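Local atomic coordinates of fatty acid synthase 1, isoform A (Drosophila melanogaster, PDB entry 6FN6), a protein that probably builds long-chain saturated fatty acids from acetyl-CoA and malonyl-CoA with NADPH as reductant, a multifunctional enzyme here represented by its dehydratase, enoylreductase and ketoreductase region. Residues S926-G931 / V953-S958; G991-L996 / D1043-D1048; G1006-L1011 / D1054-F1059. One frame throughout, in Å; residues are numbered along the deposited sequence.

Contact 1. Residues S926-G931 / V953-S958; sequences SYILVG and VLTSRS. With EDO (1,2-ethanediol), chain E.
Ile928 and Val953 pair across two neighbouring parallel strands, their side chains lying alongside and pointing the same way, with Ile928 CG1 4.1 Å from Val953 CB. Such beta-branched residues suit an extended backbone in a buried sheet. The pairing is closest at this end: Leu929 N bonds to Val953 O at 2.9 Å, and Val953 N bonds to Tyr927 O at 3.0 Å. On the other face, CD2 of Leu954 meets CB of Leu929 at 3.9 Å, and both leucines pack against helix 935-946. Toward the carboxyl ends the grip slackens, the bond from Thr955 N to Leu929 O being weak. Here Thr955 OG1, set between its own backbone N and carbonyl carbon (chi1 75°), accepts the N-H of Gly931 at 3.1 Å. Gly931 has a phi of 70°, which favours glycine. Beyond it the segments part, and an ethanediol, probably from the crystallisation liquor, accepts the N-H of Arg957 on O1 at 3.1 Å and bonds weakly to Thr955. The whole is a beta-alpha-beta unit of a Rossmann fold, with Gly931 leading into a glycine-rich turn consistent with the dinucleotide-binding turn of an NADPH-dependent ketoreductase.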
ATOM      1  N   SER A 926     -20.953  48.182 -18.480  1.00 37.73           N
ATOM      2  CA  SER A 926     -21.885  47.197 -19.015  1.00 34.36           C
ATOM      3  C   SER A 926     -21.569  46.934 -20.480  1.00 32.24           C
ATOM      4  O   SER A 926     -20.937  47.756 -21.145  1.00 32.18           O
ATOM      5  CB  SER A 926     -23.333  47.667 -18.858  1.00 37.67           C
ATOM      6  OG  SER A 926     -23.543  48.921 -19.481  1.00 39.32           O
ATOM      7  N   TYR A 927     -22.000  45.780 -20.976  1.00 33.38           N
ATOM      8  CA  TYR A 927     -21.763  45.414 -22.366  1.00 36.48           C
ATOM      9  C   TYR A 927     -23.015  44.806 -22.974  1.00 37.92           C
ATOM     10  O   TYR A 927     -23.487  43.744 -22.555  1.00 37.94           O
ATOM     11  CB  TYR A 927     -20.570  44.467 -22.467  1.00 32.04           C
ATOM     12  CG  TYR A 927     -19.301  45.147 -22.019  1.00 32.10           C
ATOM     13  CD1 TYR A 927     -18.555  45.913 -22.903  1.00 32.83           C
ATOM     14  CD2 TYR A 927     -18.874  45.063 -20.699  1.00 32.74           C
ATOM     15  CE1 TYR A 927     -17.404  46.555 -22.493  1.00 35.08           C
ATOM     16  CE2 TYR A 927     -17.729  45.701 -20.278  1.00 33.33           C
ATOM     17  CZ  TYR A 927     -16.995  46.449 -21.174  1.00 35.01           C
ATOM     18  OH  TYR A 927     -15.852  47.087 -20.743  1.00 34.08           O
ATOM     19  N   ILE A 928     -23.553  45.517 -23.958  1.00 32.76           N
ATOM     20  CA  ILE A 928     -24.794  45.142 -24.610  1.00 33.09           C
ATOM     21  C   ILE A 928     -24.488  44.277 -25.816  1.00 33.58           C
ATOM     22  O   ILE A 928     -23.693  44.657 -26.671  1.00 34.40           O
ATOM     23  CB  ILE A 928     -25.596  46.388 -25.019  1.00 34.97           C
ATOM     24  CG1 ILE A 928     -25.864  47.276 -23.803  1.00 35.35           C
ATOM     25  CG2 ILE A 928     -26.912  45.989 -25.681  1.00 35.09           C
ATOM     26  CD1 ILE A 928     -26.308  48.676 -24.168  1.00 36.57           C
ATOM     27  N   LEU A 929     -25.114  43.108 -25.873  1.00 39.89           N
ATOM     28  CA  LEU A 929     -24.989  42.230 -27.027  1.00 40.97           C
ATOM     29  C   LEU A 929     -26.350  42.040 -27.682  1.00 42.29           C
ATOM     30  O   LEU A 929     -27.195  41.304 -27.171  1.00 43.26           O
ATOM     31  CB  LEU A 929     -24.395  40.878 -26.625  1.00 40.73           C
ATOM     32  CG  LEU A 929     -22.914  40.886 -26.232  1.00 40.48           C
ATOM     33  CD1 LEU A 929     -22.715  41.362 -24.803  1.00 38.45           C
ATOM     34  CD2 LEU A 929     -22.307  39.511 -26.422  1.00 40.30           C
ATOM     35  N   VAL A 930     -26.561  42.718 -28.807  1.00 31.70           N
ATOM     36  CA  VAL A 930     -27.812  42.596 -29.541  1.00 32.41           C
ATOM     37  C   VAL A 930     -27.838  41.233 -30.209  1.00 32.41           C
ATOM     38  O   VAL A 930     -26.943  40.898 -30.982  1.00 32.02           O
ATOM     39  CB  VAL A 930     -27.979  43.726 -30.573  1.00 32.69           C
ATOM     40  CG1 VAL A 930     -29.335  43.628 -31.260  1.00 33.56           C
ATOM     41  CG2 VAL A 930     -27.823  45.084 -29.908  1.00 32.73           C
ATOM     42  N   GLY A 931     -28.884  40.462 -29.927  1.00 33.00           N
ATOM     43  CA  GLY A 931     -28.933  39.069 -30.332  1.00 34.16           C
ATOM     44  C   GLY A 931     -27.942  38.259 -29.521  1.00 35.87           C
ATOM     45  O   GLY A 931     -27.265  37.367 -30.035  1.00 36.63           O
ATOM     46  N   VAL A 953     -25.653  42.712 -20.717  1.00 36.17           N
ATOM     47  CA  VAL A 953     -27.028  42.893 -21.165  1.00 33.73           C
ATOM     48  C   VAL A 953     -27.224  42.166 -22.487  1.00 34.09           C
ATOM     49  O   VAL A 953     -26.539  42.445 -23.470  1.00 33.12           O
ATOM     50  CB  VAL A 953     -27.381  44.382 -21.302  1.00 36.17           C
ATOM     51  CG1 VAL A 953     -28.837  44.551 -21.708  1.00 34.48           C
ATOM     52  CG2 VAL A 953     -27.095  45.122 -20.003  1.00 36.43           C
ATOM     53  N   LEU A 954     -28.168  41.232 -22.502  1.00 34.78           N
ATOM     54  CA  LEU A 954     -28.477  40.475 -23.705  1.00 36.65           C
ATOM     55  C   LEU A 954     -29.888  40.805 -24.183  1.00 37.55           C
ATOM     56  O   LEU A 954     -30.851  40.688 -23.422  1.00 41.12           O
ATOM     57  CB  LEU A 954     -28.354  38.972 -23.442  1.00 35.72           C
ATOM     58  CG  LEU A 954     -27.055  38.475 -22.800  1.00 32.95           C
ATOM     59  CD1 LEU A 954     -27.173  36.995 -22.463  1.00 32.41           C
ATOM     60  CD2 LEU A 954     -25.861  38.718 -23.708  1.00 31.22           C
ATOM     61  N   THR A 955     -30.011  41.211 -25.444  1.00 33.81           N
ATOM     62  CA  THR A 955     -31.320  41.500 -26.011  1.00 34.76           C
ATOM     63  C   THR A 955     -31.823  40.270 -26.752  1.00 35.03           C
ATOM     64  O   THR A 955     -31.133  39.732 -27.613  1.00 34.46           O
ATOM     65  CB  THR A 955     -31.298  42.706 -26.972  1.00 34.76           C
ATOM     66  OG1 THR A 955     -30.686  42.332 -28.212  1.00 34.21           O
ATOM     67  CG2 THR A 955     -30.546  43.874 -26.357  1.00 34.42           C
ATOM     68  N   SER A 956     -33.021  39.822 -26.396  1.00 37.43           N
ATOM     69  CA  SER A 956     -33.649  38.685 -27.060  1.00 43.31           C
ATOM     70  C   SER A 956     -35.163  38.816 -27.025  1.00 51.27           C
ATOM     71  O   SER A 956     -35.759  38.976 -25.960  1.00 53.65           O
ATOM     72  CB  SER A 956     -33.226  37.371 -26.400  1.00 44.71           C
ATOM     73  OG  SER A 956     -33.786  36.254 -27.073  1.00 46.59           O
ATOM     74  N   ARG A 957     -35.782  38.750 -28.196  1.00 47.42           N
ATOM     75  CA  ARG A 957     -37.227  38.872 -28.295  1.00 50.84           C
ATOM     76  C   ARG A 957     -37.918  37.648 -27.697  1.00 52.44           C
ATOM     77  O   ARG A 957     -38.917  37.774 -26.990  1.00 53.04           O
ATOM     78  CB  ARG A 957     -37.646  39.063 -29.754  1.00 52.78           C
ATOM     79  CG  ARG A 957     -37.029  40.290 -30.419  1.00 55.02           C
ATOM     80  CD  ARG A 957     -37.310  41.574 -29.645  1.00 56.64           C
ATOM     81  NE  ARG A 957     -38.733  41.773 -29.375  1.00 58.72           N
ATOM     82  CZ  ARG A 957     -39.590  42.347 -30.215  1.00 60.06           C
ATOM     83  NH1 ARG A 957     -39.184  42.792 -31.400  1.00 60.14           N
ATOM     84  NH2 ARG A 957     -40.862  42.483 -29.868  1.00 60.62           N
ATOM     85  N   SER A 958     -37.379  36.466 -27.980  1.00 68.19           N
ATOM     86  CA  SER A 958     -37.977  35.223 -27.504  1.00 68.57           C
ATOM     87  C   SER A 958     -37.576  34.911 -26.064  1.00 64.42           C
ATOM     88  O   SER A 958     -38.290  34.202 -25.355  1.00 67.59           O
ATOM     89  CB  SER A 958     -37.578  34.061 -28.416  1.00 69.07           C
ATOM     90  OG  SER A 958     -36.174  34.013 -28.600  1.00 68.11           O
TER
HETATM   91  C1  EDO E2103     -32.686  38.665 -30.975  1.00 37.58           C
HETATM   92  O1  EDO E2103     -34.072  38.368 -30.796  1.00 39.32           O
HETATM   93  C2  EDO E2103     -32.528  40.158 -31.224  1.00 38.69           C
HETATM   94  O2  EDO E2103     -33.114  40.887 -30.140  1.00 38.99           O

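Contact 2. Residues G991-L996 / D1043-D1048; sequences GAKKLL and DQFSRD
Lys993 lays the start of its side chain over the ring of Phe1045, the two side chains crossing at about a right angle. Its CB stands 4.1 Å above the ring plane of Phe1045, over the centre, a CH-pi contact only 7° off the ring normal. Further out, Lys993 CD passes CE1 of Phe1045 at 4.0 Å. The chain then bends at its last torsion (chi4 -68°), which turns NZ, and the ammonium forms a salt bridge with Glu997 of its own helix. A lysine suits this border, since its methylenes cover an aromatic ring while its charge is paired on the partly exposed side. Ala992 CB comes obliquely to the ring, a methyl being all that reaches across.

Deeper in, Leu996 also crosses Phe1045 at about a right angle, but it meets the root of that side chain: CD1 of Leu996 lies 3.7 Å from CB of Phe1045. The same methyl lies 3.5 Å from Ser1046 N and also reaches Ser1046 CB. A serine fits here because its hydroxyl lies within bonding distance of backbone carbonyls one turn back, that of Leu1042 among them, and takes a bond from Arg1088. On another side of the helix, Arg1047 NE bridges to Asp1043 OD1 at 3.1 Å, and Arg1088 is that oxygen's second cationic partner.

The segment axes run 9.2 Å apart at 38°, and Leu996 and Ser1046 both touch Ile1008 of the sheet. This is the helical layer that packs on one face of the parallel sheet in the Rossmann fold of the ketoreductase domain.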
ATOM      1  N   GLY A 991     -37.236  52.205 -28.501  1.00 41.53           N
ATOM      2  CA  GLY A 991     -36.714  50.994 -27.897  1.00 43.92           C
ATOM      3  C   GLY A 991     -35.206  51.013 -27.747  1.00 42.06           C
ATOM      4  O   GLY A 991     -34.672  50.665 -26.693  1.00 39.20           O
ATOM      5  N   ALA A 992     -34.516  51.425 -28.805  1.00 41.54           N
ATOM      6  CA  ALA A 992     -33.065  51.525 -28.771  1.00 42.19           C
ATOM      7  C   ALA A 992     -32.646  52.507 -27.688  1.00 45.76           C
ATOM      8  O   ALA A 992     -31.740  52.233 -26.898  1.00 44.82           O
ATOM      9  CB  ALA A 992     -32.529  51.963 -30.123  1.00 39.82           C
ATOM     10  N   LYS A 993     -33.322  53.648 -27.654  1.00 48.05           N
ATOM     11  CA  LYS A 993     -33.042  54.680 -26.666  1.00 50.20           C
ATOM     12  C   LYS A 993     -33.228  54.154 -25.246  1.00 48.18           C
ATOM     13  O   LYS A 993     -32.424  54.443 -24.360  1.00 47.16           O
ATOM     14  CB  LYS A 993     -33.943  55.893 -26.897  1.00 54.29           C
ATOM     15  CG  LYS A 993     -33.642  57.059 -25.976  1.00 58.69           C
ATOM     16  CD  LYS A 993     -34.366  58.314 -26.417  1.00 62.84           C
ATOM     17  CE  LYS A 993     -34.199  59.431 -25.402  1.00 65.80           C
ATOM     18  NZ  LYS A 993     -34.910  59.135 -24.126  1.00 66.76           N
ATOM     19  N   LYS A 994     -34.288  53.379 -25.035  1.00 43.05           N
ATOM     20  CA  LYS A 994     -34.593  52.850 -23.712  1.00 46.41           C
ATOM     21  C   LYS A 994     -33.538  51.834 -23.277  1.00 39.88           C
ATOM     22  O   LYS A 994     -33.050  51.884 -22.147  1.00 40.04           O
ATOM     23  CB  LYS A 994     -35.978  52.201 -23.691  1.00 58.05           C
ATOM     24  CG  LYS A 994     -36.482  51.903 -22.290  1.00 68.89           C
ATOM     25  CD  LYS A 994     -37.637  50.918 -22.298  1.00 78.32           C
ATOM     26  CE  LYS A 994     -38.014  50.512 -20.881  1.00 85.48           C
ATOM     27  NZ  LYS A 994     -38.971  49.373 -20.850  1.00 88.16           N
ATOM     28  N   LEU A 995     -33.199  50.910 -24.171  1.00 47.49           N
ATOM     29  CA  LEU A 995     -32.182  49.903 -23.888  1.00 42.53           C
ATOM     30  C   LEU A 995     -30.906  50.565 -23.376  1.00 40.83           C
ATOM     31  O   LEU A 995     -30.361  50.170 -22.346  1.00 39.64           O
ATOM     32  CB  LEU A 995     -31.880  49.078 -25.143  1.00 40.80           C
ATOM     33  CG  LEU A 995     -30.739  48.058 -25.062  1.00 38.92           C
ATOM     34  CD1 LEU A 995     -31.137  46.883 -24.187  1.00 38.03           C
ATOM     35  CD2 LEU A 995     -30.334  47.583 -26.455  1.00 39.64           C
ATOM     36  N   LEU A 996     -30.448  51.586 -24.092  1.00 41.81           N
ATOM     37  CA  LEU A 996     -29.189  52.243 -23.769  1.00 41.63           C
ATOM     38  C   LEU A 996     -29.261  53.000 -22.447  1.00 45.65           C
ATOM     39  O   LEU A 996     -28.287  53.046 -21.701  1.00 45.24           O
ATOM     40  CB  LEU A 996     -28.792  53.203 -24.894  1.00 39.63           C
ATOM     41  CG  LEU A 996     -28.501  52.562 -26.253  1.00 39.19           C
ATOM     42  CD1 LEU A 996     -28.339  53.626 -27.324  1.00 40.69           C
ATOM     43  CD2 LEU A 996     -27.262  51.687 -26.187  1.00 37.28           C
ATOM     44  N   ASP A1043     -26.507  53.383 -32.805  1.00 40.95           N
ATOM     45  CA  ASP A1043     -25.402  54.276 -33.121  1.00 43.88           C
ATOM     46  C   ASP A1043     -25.759  55.702 -32.729  1.00 40.05           C
ATOM     47  O   ASP A1043     -25.000  56.379 -32.039  1.00 36.04           O
ATOM     48  CB  ASP A1043     -25.064  54.211 -34.612  1.00 46.31           C
ATOM     49  CG  ASP A1043     -24.212  55.383 -35.070  1.00 49.45           C
ATOM     50  OD1 ASP A1043     -23.377  55.865 -34.275  1.00 49.29           O
ATOM     51  OD2 ASP A1043     -24.380  55.828 -36.226  1.00 51.07           O
ATOM     52  N   GLN A1044     -26.932  56.141 -33.167  1.00 47.40           N
ATOM     53  CA  GLN A1044     -27.359  57.524 -32.998  1.00 49.39           C
ATOM     54  C   GLN A1044     -27.465  57.931 -31.527  1.00 44.64           C
ATOM     55  O   GLN A1044     -26.915  58.953 -31.121  1.00 42.54           O
ATOM     56  CB  GLN A1044     -28.708  57.716 -33.697  1.00 58.79           C
ATOM     57  CG  GLN A1044     -29.375  59.062 -33.478  1.00 67.13           C
ATOM     58  CD  GLN A1044     -30.695  59.168 -34.217  1.00 71.76           C
ATOM     59  OE1 GLN A1044     -30.988  58.368 -35.107  1.00 71.81           O
ATOM     60  NE2 GLN A1044     -31.508  60.148 -33.839  1.00 73.85           N
ATOM     61  N   PHE A1045     -28.149  57.118 -30.730  1.00 47.04           N
ATOM     62  CA  PHE A1045     -28.450  57.478 -29.346  1.00 46.96           C
ATOM     63  C   PHE A1045     -27.298  57.198 -28.383  1.00 48.65           C
ATOM     64  O   PHE A1045     -27.205  57.831 -27.331  1.00 51.51           O
ATOM     65  CB  PHE A1045     -29.702  56.736 -28.877  1.00 45.85           C
ATOM     66  CG  PHE A1045     -30.956  57.163 -29.582  1.00 46.54           C
ATOM     67  CD1 PHE A1045     -31.487  58.424 -29.376  1.00 47.10           C
ATOM     68  CD2 PHE A1045     -31.602  56.305 -30.454  1.00 47.13           C
ATOM     69  CE1 PHE A1045     -32.639  58.821 -30.023  1.00 47.65           C
ATOM     70  CE2 PHE A1045     -32.755  56.696 -31.104  1.00 48.66           C
ATOM     71  CZ  PHE A1045     -33.274  57.957 -30.890  1.00 48.49           C
ATOM     72  N   SER A1046     -26.432  56.249 -28.727  1.00 43.45           N
ATOM     73  CA  SER A1046     -25.284  55.944 -27.881  1.00 40.40           C
ATOM     74  C   SER A1046     -24.342  57.145 -27.824  1.00 40.14           C
ATOM     75  O   SER A1046     -23.684  57.379 -26.811  1.00 44.18           O
ATOM     76  CB  SER A1046     -24.539  54.705 -28.388  1.00 41.16           C
ATOM     77  OG  SER A1046     -24.017  54.907 -29.687  1.00 43.79           O
ATOM     78  N   ARG A1047     -24.283  57.902 -28.917  1.00 36.15           N
ATOM     79  CA  ARG A1047     -23.461  59.109 -28.978  1.00 36.67           C
ATOM     80  C   ARG A1047     -23.830  60.073 -27.857  1.00 37.90           C
ATOM     81  O   ARG A1047     -22.972  60.768 -27.319  1.00 38.15           O
ATOM     82  CB  ARG A1047     -23.611  59.808 -30.332  1.00 36.89           C
ATOM     83  CG  ARG A1047     -23.095  59.011 -31.518  1.00 36.14           C
ATOM     84  CD  ARG A1047     -23.290  59.779 -32.811  1.00 36.53           C
ATOM     85  NE  ARG A1047     -23.018  58.964 -33.994  1.00 37.49           N
ATOM     86  CZ  ARG A1047     -22.661  59.455 -35.179  1.00 37.70           C
ATOM     87  NH1 ARG A1047     -22.520  60.764 -35.351  1.00 37.01           N
ATOM     88  NH2 ARG A1047     -22.437  58.634 -36.195  1.00 38.50           N
ATOM     89  N   ASP A1048     -25.116  60.127 -27.526  1.00 38.16           N
ATOM     90  CA  ASP A1048     -25.614  61.043 -26.506  1.00 46.20           C
ATOM     91  C   ASP A1048     -25.562  60.416 -25.114  1.00 39.42           C
ATOM     92  O   ASP A1048     -25.193  61.071 -24.140  1.00 40.24           O
ATOM     93  CB  ASP A1048     -27.051  61.468 -26.825  1.00 62.14           C
ATOM     94  CG  ASP A1048     -27.174  62.159 -28.172  1.00 71.00           C
ATOM     95  OD1 ASP A1048     -26.210  62.835 -28.590  1.00 74.39           O
ATOM     96  OD2 ASP A1048     -28.238  62.027 -28.815  1.00 73.55           O
TER

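Contact 3. Residues G1006-L1011 / D1054-F1059; sequences GGIFNL and DYFICF
Strands 1006-1011 and 1055-1059 run parallel, 9° apart, and exchange alternating backbone bonds from Ile1008 N to Tyr1055 O at 2.9 Å through to Phe1059 N to Asn1010 O at 2.9 Å. At the start, Gly1006 O accepts two N-H groups, those of Asp1054 and Tyr1055. Glycine suits position 1007, where a CB would be crowded by the ring of Phe1009.

One face carries Phe1009, Ile1057, Leu1011 and Phe1059, bulky apolar residues fit for a core that helix 935-946 covers. Phe1009 lies alongside Ile1057, with CE1 of Phe1009 3.8 Å from CD1 of Ile1057. The side chains of Phe1009 and Phe1059 also lie side by side, edge meeting edge where CD1 of Phe1009 is 4.0 Å from CE2 of Phe1059. CD2 of Leu1011 comes obliquely to the Phe1059 ring.

On the other face, the side chain of Phe1056 starts with CG anti to its backbone N (chi1 -170°), and its ring ends nearer the neighbouring strand. Asn1010 OD1 sits 3.7 Å above the plane of the Phe1056 ring, toward the rim, with amide and ring planes 45° apart. Asparagine suits this place: its flat amide, CG anti to the carbonyl carbon, is slim enough to put OD1 there, 3.9 Å from Cys1058 SG. Arg1088 makes a cation-pi contact with the Phe1056 ring. An alanine in place of Asn1010 would probably open a gap over the Phe1056 face and leave Cys1058 SG without its amide neighbour.

These are adjoining central strands of the ketoreductase sheet; Asn1010 lies near the strand end where short-chain dehydrogenases typically carry their NNAG motif.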
ATOM      1  N   GLY A1006     -19.749  50.248 -21.795  1.00 35.56           N
ATOM      2  CA  GLY A1006     -18.387  50.250 -22.296  1.00 33.44           C
ATOM      3  C   GLY A1006     -18.291  49.737 -23.720  1.00 34.42           C
ATOM      4  O   GLY A1006     -17.353  50.067 -24.446  1.00 36.33           O
ATOM      5  N   GLY A1007     -19.268  48.930 -24.126  1.00 31.48           N
ATOM      6  CA  GLY A1007     -19.269  48.348 -25.455  1.00 31.03           C
ATOM      7  C   GLY A1007     -20.643  47.910 -25.927  1.00 31.17           C
ATOM      8  O   GLY A1007     -21.483  47.486 -25.132  1.00 31.13           O
ATOM      9  N   ILE A1008     -20.860  48.019 -27.236  1.00 32.88           N
ATOM     10  CA  ILE A1008     -22.090  47.576 -27.876  1.00 31.25           C
ATOM     11  C   ILE A1008     -21.722  46.632 -29.010  1.00 30.61           C
ATOM     12  O   ILE A1008     -20.947  46.985 -29.897  1.00 30.57           O
ATOM     13  CB  ILE A1008     -22.925  48.778 -28.380  1.00 31.60           C
ATOM     14  CG1 ILE A1008     -23.443  49.587 -27.190  1.00 32.16           C
ATOM     15  CG2 ILE A1008     -24.089  48.314 -29.270  1.00 31.79           C
ATOM     16  CD1 ILE A1008     -24.138  50.877 -27.568  1.00 32.84           C
ATOM     17  N   PHE A1009     -22.263  45.422 -28.964  1.00 30.45           N
ATOM     18  CA  PHE A1009     -21.986  44.416 -29.980  1.00 34.16           C
ATOM     19  C   PHE A1009     -23.263  44.047 -30.726  1.00 34.74           C
ATOM     20  O   PHE A1009     -24.242  43.609 -30.125  1.00 34.19           O
ATOM     21  CB  PHE A1009     -21.353  43.171 -29.348  1.00 33.14           C
ATOM     22  CG  PHE A1009     -20.137  43.468 -28.520  1.00 30.85           C
ATOM     23  CD1 PHE A1009     -18.869  43.395 -29.074  1.00 31.43           C
ATOM     24  CD2 PHE A1009     -20.260  43.820 -27.188  1.00 30.05           C
ATOM     25  CE1 PHE A1009     -17.747  43.670 -28.313  1.00 30.02           C
ATOM     26  CE2 PHE A1009     -19.141  44.098 -26.424  1.00 29.69           C
ATOM     27  CZ  PHE A1009     -17.884  44.023 -26.988  1.00 29.42           C
ATOM     28  N   ASN A1010     -23.247  44.255 -32.039  1.00 37.68           N
ATOM     29  CA  ASN A1010     -24.401  43.971 -32.880  1.00 44.69           C
ATOM     30  C   ASN A1010     -24.186  42.657 -33.608  1.00 42.85           C
ATOM     31  O   ASN A1010     -23.159  42.460 -34.260  1.00 44.15           O
ATOM     32  CB  ASN A1010     -24.633  45.103 -33.881  1.00 53.12           C
ATOM     33  CG  ASN A1010     -24.913  46.425 -33.203  1.00 57.51           C
ATOM     34  OD1 ASN A1010     -23.993  47.175 -32.876  1.00 58.52           O
ATOM     35  ND2 ASN A1010     -26.191  46.717 -32.983  1.00 59.33           N
ATOM     36  N   LEU A1011     -25.159  41.760 -33.497  1.00 40.40           N
ATOM     37  CA  LEU A1011     -25.021  40.420 -34.048  1.00 40.94           C
ATOM     38  C   LEU A1011     -26.085  40.116 -35.096  1.00 45.53           C
ATOM     39  O   LEU A1011     -27.246  39.871 -34.771  1.00 43.22           O
ATOM     40  CB  LEU A1011     -25.078  39.390 -32.918  1.00 38.71           C
ATOM     41  CG  LEU A1011     -24.166  39.716 -31.729  1.00 39.72           C
ATOM     42  CD1 LEU A1011     -24.279  38.672 -30.639  1.00 41.28           C
ATOM     43  CD2 LEU A1011     -22.717  39.856 -32.168  1.00 42.17           C
ATOM     44  N   ASP A1054     -16.411  52.285 -25.314  1.00 35.04           N
ATOM     45  CA  ASP A1054     -15.097  52.051 -25.903  1.00 38.72           C
ATOM     46  C   ASP A1054     -15.207  51.286 -27.220  1.00 39.64           C
ATOM     47  O   ASP A1054     -14.323  51.386 -28.073  1.00 43.67           O
ATOM     48  CB  ASP A1054     -14.193  51.282 -24.933  1.00 41.42           C
ATOM     49  CG  ASP A1054     -13.980  52.017 -23.623  1.00 43.38           C
ATOM     50  OD1 ASP A1054     -13.398  53.121 -23.646  1.00 45.18           O
ATOM     51  OD2 ASP A1054     -14.382  51.485 -22.568  1.00 44.89           O
ATOM     52  N   TYR A1055     -16.281  50.517 -27.385  1.00 34.69           N
ATOM     53  CA  TYR A1055     -16.443  49.691 -28.579  1.00 32.63           C
ATOM     54  C   TYR A1055     -17.858  49.725 -29.140  1.00 34.60           C
ATOM     55  O   TYR A1055     -18.842  49.727 -28.403  1.00 31.81           O
ATOM     56  CB  TYR A1055     -16.046  48.239 -28.279  1.00 30.72           C
ATOM     57  CG  TYR A1055     -14.706  48.129 -27.599  1.00 30.70           C
ATOM     58  CD1 TYR A1055     -13.537  48.431 -28.282  1.00 33.77           C
ATOM     59  CD2 TYR A1055     -14.609  47.744 -26.271  1.00 31.88           C
ATOM     60  CE1 TYR A1055     -12.310  48.349 -27.667  1.00 35.66           C
ATOM     61  CE2 TYR A1055     -13.381  47.656 -25.644  1.00 36.27           C
ATOM     62  CZ  TYR A1055     -12.236  47.961 -26.350  1.00 37.18           C
ATOM     63  OH  TYR A1055     -11.007  47.882 -25.739  1.00 38.12           O
ATOM     64  N   PHE A1056     -17.930  49.754 -30.467  1.00 31.78           N
ATOM     65  CA  PHE A1056     -19.180  49.647 -31.201  1.00 31.25           C
ATOM     66  C   PHE A1056     -18.905  48.732 -32.381  1.00 31.08           C
ATOM     67  O   PHE A1056     -18.410  49.175 -33.419  1.00 31.38           O
ATOM     68  CB  PHE A1056     -19.678  51.016 -31.670  1.00 31.83           C
ATOM     69  CG  PHE A1056     -21.081  51.000 -32.221  1.00 32.04           C
ATOM     70  CD1 PHE A1056     -21.324  50.592 -33.522  1.00 32.10           C
ATOM     71  CD2 PHE A1056     -22.151  51.412 -31.446  1.00 32.32           C
ATOM     72  CE1 PHE A1056     -22.611  50.581 -34.035  1.00 32.43           C
ATOM     73  CE2 PHE A1056     -23.440  51.404 -31.955  1.00 32.64           C
ATOM     74  CZ  PHE A1056     -23.667  50.988 -33.253  1.00 32.68           C
ATOM     75  N   ILE A1057     -19.208  47.451 -32.208  1.00 30.71           N
ATOM     76  CA  ILE A1057     -18.796  46.430 -33.163  1.00 30.63           C
ATOM     77  C   ILE A1057     -20.011  45.755 -33.791  1.00 30.79           C
ATOM     78  O   ILE A1057     -20.991  45.461 -33.111  1.00 30.72           O
ATOM     79  CB  ILE A1057     -17.868  45.396 -32.485  1.00 30.20           C
ATOM     80  CG1 ILE A1057     -16.646  46.113 -31.903  1.00 30.22           C
ATOM     81  CG2 ILE A1057     -17.448  44.313 -33.478  1.00 30.25           C
ATOM     82  CD1 ILE A1057     -15.718  45.236 -31.109  1.00 29.87           C
ATOM     83  N   CYS A1058     -19.928  45.526 -35.099  1.00 34.89           N
ATOM     84  CA  CYS A1058     -20.973  44.842 -35.851  1.00 36.52           C
ATOM     85  C   CYS A1058     -20.414  43.581 -36.508  1.00 39.28           C
ATOM     86  O   CYS A1058     -19.525  43.665 -37.354  1.00 45.26           O
ATOM     87  CB  CYS A1058     -21.560  45.768 -36.922  1.00 40.85           C
ATOM     88  SG  CYS A1058     -22.246  47.331 -36.308  1.00 38.42           S
ATOM     89  N   PHE A1059     -20.926  42.416 -36.115  1.00 32.15           N
ATOM     90  CA  PHE A1059     -20.488  41.148 -36.705  1.00 33.92           C
ATOM     91  C   PHE A1059     -21.423  40.668 -37.814  1.00 37.89           C
ATOM     92  O   PHE A1059     -22.627  40.920 -37.776  1.00 42.04           O
ATOM     93  CB  PHE A1059     -20.383  40.063 -35.629  1.00 35.96           C
ATOM     94  CG  PHE A1059     -19.334  40.337 -34.594  1.00 36.38           C
ATOM     95  CD1 PHE A1059     -18.024  39.934 -34.799  1.00 35.25           C
ATOM     96  CD2 PHE A1059     -19.652  40.996 -33.421  1.00 35.34           C
ATOM     97  CE1 PHE A1059     -17.052  40.184 -33.853  1.00 32.43           C
ATOM     98  CE2 PHE A1059     -18.682  41.249 -32.469  1.00 33.76           C
ATOM     99  CZ  PHE A1059     -17.380  40.843 -32.686  1.00 31.97           C
TER

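Overall arrangement
The three contacts are parts of one Rossmann-type ketoreductase domain, their centres 11 Å (1 and 3) or 13 Å (the other pairs) apart. Strand 926-930 of contact 1 adjoins strand 1005-1011 of contact 3, with Ile928 O 2.8 Å from Phe1009 N in a probable hydrogen bond. Contact 2 packs on one face of this sheet: Leu996 CD2 lies 3.7 Å from Ile928 CD1 and 3.5 Å from Ile1008 CD1. Leu1011 CD1 lies 3.3 Å from Gly931 O, where the strands end beside the glycine-rich turn that would probably bind NADPH; the ethanediol sits at that end of contact 1. All three contacts lie away from His24 and Asp175, the predicted dehydratase residues.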